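Local coordinates for protein succinyl-CoA ligase (ADP-forming) subunit alpha (Methanosaeta concilii, PDB 6HXI) that belongs to the succinyl-CoA synthetase-like ligases, pairs a CoA-ligase region with a citrate synthase-like C-terminal domain, and binds coenzyme A, at residues B[253-265]-B[287-301]. Sequence-based numbering, arbitrary orientation.
Sequences KPLVAWVTGTCSP and AQAKNDAFRQAGAYV
The carboxamide of Asn291 is held at both ends by the backbone of Val259: its OD1 accepts from Val259 N at 2.8 Å, and its ND2 donates to Val259 O at 2.9 Å. Each donor lies in the plane of its acceptor carbonyl, on a lone pair, although Val259 O is tilted from the amide plane of Asn291; the carboxamide thus uses the backbone N-H and C=O that Val259 turns to this edge. The two bonds fix the amide's rotation and lay it over one face of the Trp258 indole; ND2 stands 3.3 Å from CZ3, with the planes only 18° apart. The CB of Trp258 points away from the helix, yet chi1 near 180° brings the indole back under the amide.

Ala257 and Val259 face the helix. Ala257 CB sits over one face of the Phe294 ring, a CH-pi contact 3.6 Å from the centroid. Val259 CG1 meets Lys290 CD and Ala287, and CG2 meets Lys290 CB and, obliquely, the Phe294 ring. Lys290 NZ itself continues to a salt bridge with Glu239. Past the end of the strand, Thr262 O receives NE2 of Gln288, bent at chi2, at 3.0 Å, and a water joins Gln288 OE1 to Gly261 O and Ala287 N.

Gly298, with positive phi, forms a Schellman motif after the helix. The chain then runs parallel to the strand: Tyr300 N donates to Leu255 O (2.8 Å) and Tyr300 O receives Ala257 N, a single bridge flanking Val256.

Helix 287-297 runs nearly antiparallel to strand 255-260 (168°, axes 7.7 Å apart). This strand is outermost within the chain in its mixed sheet and pairs with strand 227-233 on its other edge; helix 239-247 packs against Phe294, and helix 308-322 against Tyr300 and Trp258.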
loop_
_atom_site.group_PDB
_atom_site.type_symbol
_atom_site.label_atom_id
_atom_site.label_comp_id
_atom_site.label_asym_id
_atom_site.label_seq_id
_atom_site.Cartn_x
_atom_site.Cartn_y
_atom_site.Cartn_z
ATOM N N LYS B 253 52.546 -54.612 5.210
ATOM C CA LYS B 253 52.256 -54.141 3.849
ATOM C C LYS B 253 53.357 -53.184 3.403
ATOM O O LYS B 253 53.893 -52.483 4.269
ATOM C CB LYS B 253 50.896 -53.436 3.796
ATOM C CG LYS B 253 49.740 -54.407 3.720
ATOM C CD LYS B 253 48.402 -53.755 4.011
ATOM C CE LYS B 253 47.447 -54.828 4.450
ATOM N NZ LYS B 253 46.119 -54.290 4.769
ATOM N N PRO B 254 53.740 -53.139 2.094
ATOM C CA PRO B 254 54.811 -52.207 1.689
ATOM C C PRO B 254 54.393 -50.747 1.882
ATOM O O PRO B 254 53.284 -50.369 1.516
ATOM C CB PRO B 254 55.106 -52.595 0.238
ATOM C CG PRO B 254 53.879 -53.260 -0.239
ATOM C CD PRO B 254 53.218 -53.902 0.937
ATOM N N LEU B 255 55.258 -49.959 2.546
ATOM C CA LEU B 255 55.038 -48.556 2.887
ATOM C C LEU B 255 55.989 -47.591 2.166
ATOM O O LEU B 255 57.202 -47.659 2.375
ATOM C CB LEU B 255 55.158 -48.370 4.417
ATOM C CG LEU B 255 54.753 -46.988 4.962
ATOM C CD1 LEU B 255 53.635 -47.105 5.949
ATOM C CD2 LEU B 255 55.936 -46.271 5.581
ATOM N N VAL B 256 55.432 -46.668 1.353
ATOM C CA VAL B 256 56.193 -45.612 0.664
ATOM C C VAL B 256 56.199 -44.441 1.633
ATOM O O VAL B 256 55.155 -44.106 2.191
ATOM C CB VAL B 256 55.611 -45.215 -0.723
ATOM C CG1 VAL B 256 56.430 -44.102 -1.367
ATOM C CG2 VAL B 256 55.527 -46.423 -1.661
ATOM N N ALA B 257 57.364 -43.840 1.878
ATOM C CA ALA B 257 57.435 -42.734 2.828
ATOM C C ALA B 257 58.363 -41.608 2.408
ATOM O O ALA B 257 59.468 -41.854 1.944
ATOM C CB ALA B 257 57.849 -43.259 4.189
ATOM N N TRP B 258 57.913 -40.360 2.604
ATOM C CA TRP B 258 58.724 -39.177 2.345
ATOM C C TRP B 258 58.423 -38.087 3.361
ATOM O O TRP B 258 57.258 -37.816 3.645
ATOM C CB TRP B 258 58.618 -38.662 0.896
ATOM C CG TRP B 258 59.494 -37.459 0.654
ATOM C CD1 TRP B 258 59.090 -36.158 0.537
ATOM C CD2 TRP B 258 60.929 -37.434 0.650
ATOM N NE1 TRP B 258 60.182 -35.332 0.413
ATOM C CE2 TRP B 258 61.324 -36.088 0.481
ATOM C CE3 TRP B 258 61.921 -38.422 0.759
ATOM C CZ2 TRP B 258 62.669 -35.707 0.404
ATOM C CZ3 TRP B 258 63.252 -38.044 0.695
ATOM C CH2 TRP B 258 63.617 -36.704 0.508
ATOM N N VAL B 259 59.484 -37.477 3.917
ATOM C CA VAL B 259 59.385 -36.395 4.892
ATOM C C VAL B 259 59.942 -35.112 4.243
ATOM O O VAL B 259 61.103 -35.068 3.830
ATOM C CB VAL B 259 60.068 -36.744 6.248
ATOM C CG1 VAL B 259 59.955 -35.584 7.231
ATOM C CG2 VAL B 259 59.475 -38.016 6.856
ATOM N N THR B 260 59.084 -34.091 4.119
ATOM C CA THR B 260 59.432 -32.794 3.516
ATOM C C THR B 260 60.130 -31.884 4.557
ATOM O O THR B 260 59.963 -32.076 5.763
ATOM C CB THR B 260 58.175 -32.142 2.920
ATOM O OG1 THR B 260 57.350 -31.722 3.990
ATOM C CG2 THR B 260 57.383 -33.089 2.034
ATOM N N GLY B 261 60.881 -30.903 4.083
ATOM C CA GLY B 261 61.608 -29.973 4.943
ATOM C C GLY B 261 63.112 -30.166 4.893
ATOM O O GLY B 261 63.800 -29.857 5.864
ATOM N N THR B 262 63.629 -30.680 3.763
ATOM C CA THR B 262 65.065 -30.905 3.551
ATOM C C THR B 262 65.808 -29.571 3.367
ATOM O O THR B 262 67.025 -29.540 3.464
ATOM C CB THR B 262 65.325 -31.917 2.407
ATOM O OG1 THR B 262 64.929 -31.367 1.148
ATOM C CG2 THR B 262 64.635 -33.268 2.634
ATOM N N CYS B 263 65.059 -28.469 3.110
ATOM C CA CYS B 263 65.573 -27.104 2.934
ATOM C C CYS B 263 66.132 -26.509 4.235
ATOM O O CYS B 263 67.086 -25.734 4.185
ATOM C CB CYS B 263 64.477 -26.213 2.371
ATOM S SG CYS B 263 63.038 -26.060 3.461
ATOM N N SER B 264 65.493 -26.831 5.378
ATOM C CA SER B 264 65.786 -26.326 6.722
ATOM C C SER B 264 67.280 -26.170 7.090
ATOM O O SER B 264 67.629 -25.061 7.504
ATOM C CB SER B 264 65.079 -27.159 7.785
ATOM O OG SER B 264 65.185 -26.559 9.064
ATOM N N PRO B 265 68.185 -27.191 6.965
ATOM C CA PRO B 265 69.598 -26.971 7.360
ATOM C C PRO B 265 70.353 -25.896 6.575
ATOM O O PRO B 265 71.344 -25.365 7.084
ATOM C CB PRO B 265 70.240 -28.348 7.170
ATOM C CG PRO B 265 69.108 -29.310 7.190
ATOM C CD PRO B 265 67.982 -28.588 6.531
ATOM N N ALA B 287 63.891 -33.286 8.644
ATOM C CA ALA B 287 63.477 -34.140 7.533
ATOM C C ALA B 287 64.544 -35.213 7.226
ATOM O O ALA B 287 64.188 -36.365 6.953
ATOM C CB ALA B 287 63.187 -33.303 6.296
ATOM N N GLN B 288 65.838 -34.849 7.319
ATOM C CA GLN B 288 66.965 -35.764 7.075
ATOM C C GLN B 288 66.969 -36.933 8.056
ATOM O O GLN B 288 66.961 -38.081 7.612
ATOM C CB GLN B 288 68.321 -35.022 7.042
ATOM C CG GLN B 288 68.573 -34.229 5.741
ATOM C CD GLN B 288 67.855 -32.880 5.635
ATOM O OE1 GLN B 288 67.099 -32.441 6.531
ATOM N NE2 GLN B 288 68.114 -32.164 4.543
ATOM N N ALA B 289 66.921 -36.651 9.375
ATOM C CA ALA B 289 66.862 -37.662 10.436
ATOM C C ALA B 289 65.640 -38.586 10.274
ATOM O O ALA B 289 65.754 -39.790 10.499
ATOM C CB ALA B 289 66.824 -36.988 11.793
ATOM N N LYS B 290 64.502 -38.034 9.838
ATOM C CA LYS B 290 63.256 -38.783 9.605
ATOM C C LYS B 290 63.318 -39.704 8.375
ATOM O O LYS B 290 62.961 -40.879 8.483
ATOM C CB LYS B 290 62.040 -37.837 9.539
ATOM C CG LYS B 290 61.696 -37.206 10.890
ATOM C CD LYS B 290 60.506 -36.282 10.803
ATOM C CE LYS B 290 60.092 -35.750 12.156
ATOM N NZ LYS B 290 58.776 -35.041 12.108
ATOM N N ASN B 291 63.785 -39.179 7.222
ATOM C CA ASN B 291 63.919 -39.941 5.977
ATOM C C ASN B 291 64.951 -41.051 6.125
ATOM O O ASN B 291 64.743 -42.145 5.600
ATOM C CB ASN B 291 64.245 -39.020 4.788
ATOM C CG ASN B 291 63.050 -38.260 4.250
ATOM O OD1 ASN B 291 61.930 -38.782 4.167
ATOM N ND2 ASN B 291 63.256 -37.005 3.858
ATOM N N ASP B 292 66.035 -40.790 6.871
ATOM C CA ASP B 292 67.080 -41.786 7.123
ATOM C C ASP B 292 66.548 -42.921 7.990
ATOM O O ASP B 292 66.730 -44.081 7.625
ATOM C CB ASP B 292 68.326 -41.142 7.747
ATOM C CG ASP B 292 69.173 -40.322 6.787
ATOM O OD1 ASP B 292 68.838 -40.285 5.572
ATOM O OD2 ASP B 292 70.180 -39.734 7.241
ATOM N N ALA B 293 65.844 -42.587 9.105
ATOM C CA ALA B 293 65.234 -43.567 10.013
ATOM C C ALA B 293 64.146 -44.378 9.288
ATOM O O ALA B 293 63.946 -45.548 9.606
ATOM C CB ALA B 293 64.658 -42.871 11.233
ATOM N N PHE B 294 63.458 -43.757 8.296
ATOM C CA PHE B 294 62.445 -44.432 7.476
ATOM C C PHE B 294 63.123 -45.453 6.544
ATOM O O PHE B 294 62.641 -46.579 6.443
ATOM C CB PHE B 294 61.592 -43.432 6.680
ATOM C CG PHE B 294 60.194 -43.189 7.213
ATOM C CD1 PHE B 294 59.268 -44.228 7.296
ATOM C CD2 PHE B 294 59.777 -41.908 7.563
ATOM C CE1 PHE B 294 57.968 -43.996 7.770
ATOM C CE2 PHE B 294 58.477 -41.679 8.037
ATOM C CZ PHE B 294 57.584 -42.723 8.143
ATOM N N ARG B 295 64.244 -45.069 5.896
ATOM C CA ARG B 295 65.006 -45.944 5.000
ATOM C C ARG B 295 65.475 -47.196 5.762
ATOM O O ARG B 295 65.218 -48.313 5.309
ATOM C CB ARG B 295 66.216 -45.192 4.420
ATOM C CG ARG B 295 66.128 -44.916 2.929
ATOM C CD ARG B 295 67.277 -44.048 2.445
ATOM N NE ARG B 295 67.072 -42.629 2.755
ATOM C CZ ARG B 295 66.613 -41.720 1.892
ATOM N NH1 ARG B 295 66.306 -42.069 0.646
ATOM N NH2 ARG B 295 66.470 -40.456 2.264
ATOM N N GLN B 296 66.085 -46.986 6.955
ATOM C CA GLN B 296 66.617 -48.001 7.876
ATOM C C GLN B 296 65.552 -48.940 8.461
ATOM O O GLN B 296 65.888 -50.050 8.873
ATOM C CB GLN B 296 67.410 -47.331 9.011
ATOM C CG GLN B 296 68.750 -46.743 8.566
ATOM C CD GLN B 296 69.332 -45.795 9.584
ATOM O OE1 GLN B 296 69.657 -46.176 10.714
ATOM N NE2 GLN B 296 69.505 -44.541 9.194
ATOM N N ALA B 297 64.281 -48.492 8.518
ATOM C CA ALA B 297 63.154 -49.283 9.036
ATOM C C ALA B 297 62.535 -50.238 7.990
ATOM O O ALA B 297 61.735 -51.101 8.353
ATOM C CB ALA B 297 62.089 -48.368 9.616
ATOM N N GLY B 298 62.912 -50.086 6.720
ATOM C CA GLY B 298 62.409 -50.933 5.646
ATOM C C GLY B 298 61.332 -50.319 4.775
ATOM O O GLY B 298 60.732 -51.027 3.964
ATOM N N ALA B 299 61.082 -49.005 4.911
ATOM C CA ALA B 299 60.115 -48.298 4.072
ATOM C C ALA B 299 60.756 -48.005 2.697
ATOM O O ALA B 299 61.983 -48.014 2.569
ATOM C CB ALA B 299 59.693 -46.988 4.739
ATOM N N TYR B 300 59.924 -47.735 1.681
ATOM C CA TYR B 300 60.378 -47.370 0.342
ATOM C C TYR B 300 60.456 -45.835 0.328
ATOM O O TYR B 300 59.426 -45.148 0.366
ATOM C CB TYR B 300 59.417 -47.936 -0.716
ATOM C CG TYR B 300 59.418 -49.448 -0.748
ATOM C CD1 TYR B 300 58.630 -50.185 0.133
ATOM C CD2 TYR B 300 60.226 -50.144 -1.640
ATOM C CE1 TYR B 300 58.661 -51.581 0.138
ATOM C CE2 TYR B 300 60.233 -51.539 -1.675
ATOM C CZ TYR B 300 59.461 -52.255 -0.772
ATOM O OH TYR B 300 59.468 -53.630 -0.790
ATOM N N VAL B 301 61.687 -45.302 0.416
ATOM C CA VAL B 301 61.925 -43.854 0.514
ATOM C C VAL B 301 62.539 -43.292 -0.780
ATOM O O VAL B 301 63.618 -43.741 -1.156
ATOM C CB VAL B 301 62.766 -43.501 1.778
ATOM C CG1 VAL B 301 62.926 -41.989 1.943
ATOM C CG2 VAL B 301 62.161 -44.115 3.040
HETATM O O HOH W 1 57.564 -51.391 3.683
HETATM O O HOH W 2 65.042 -30.818 8.007
#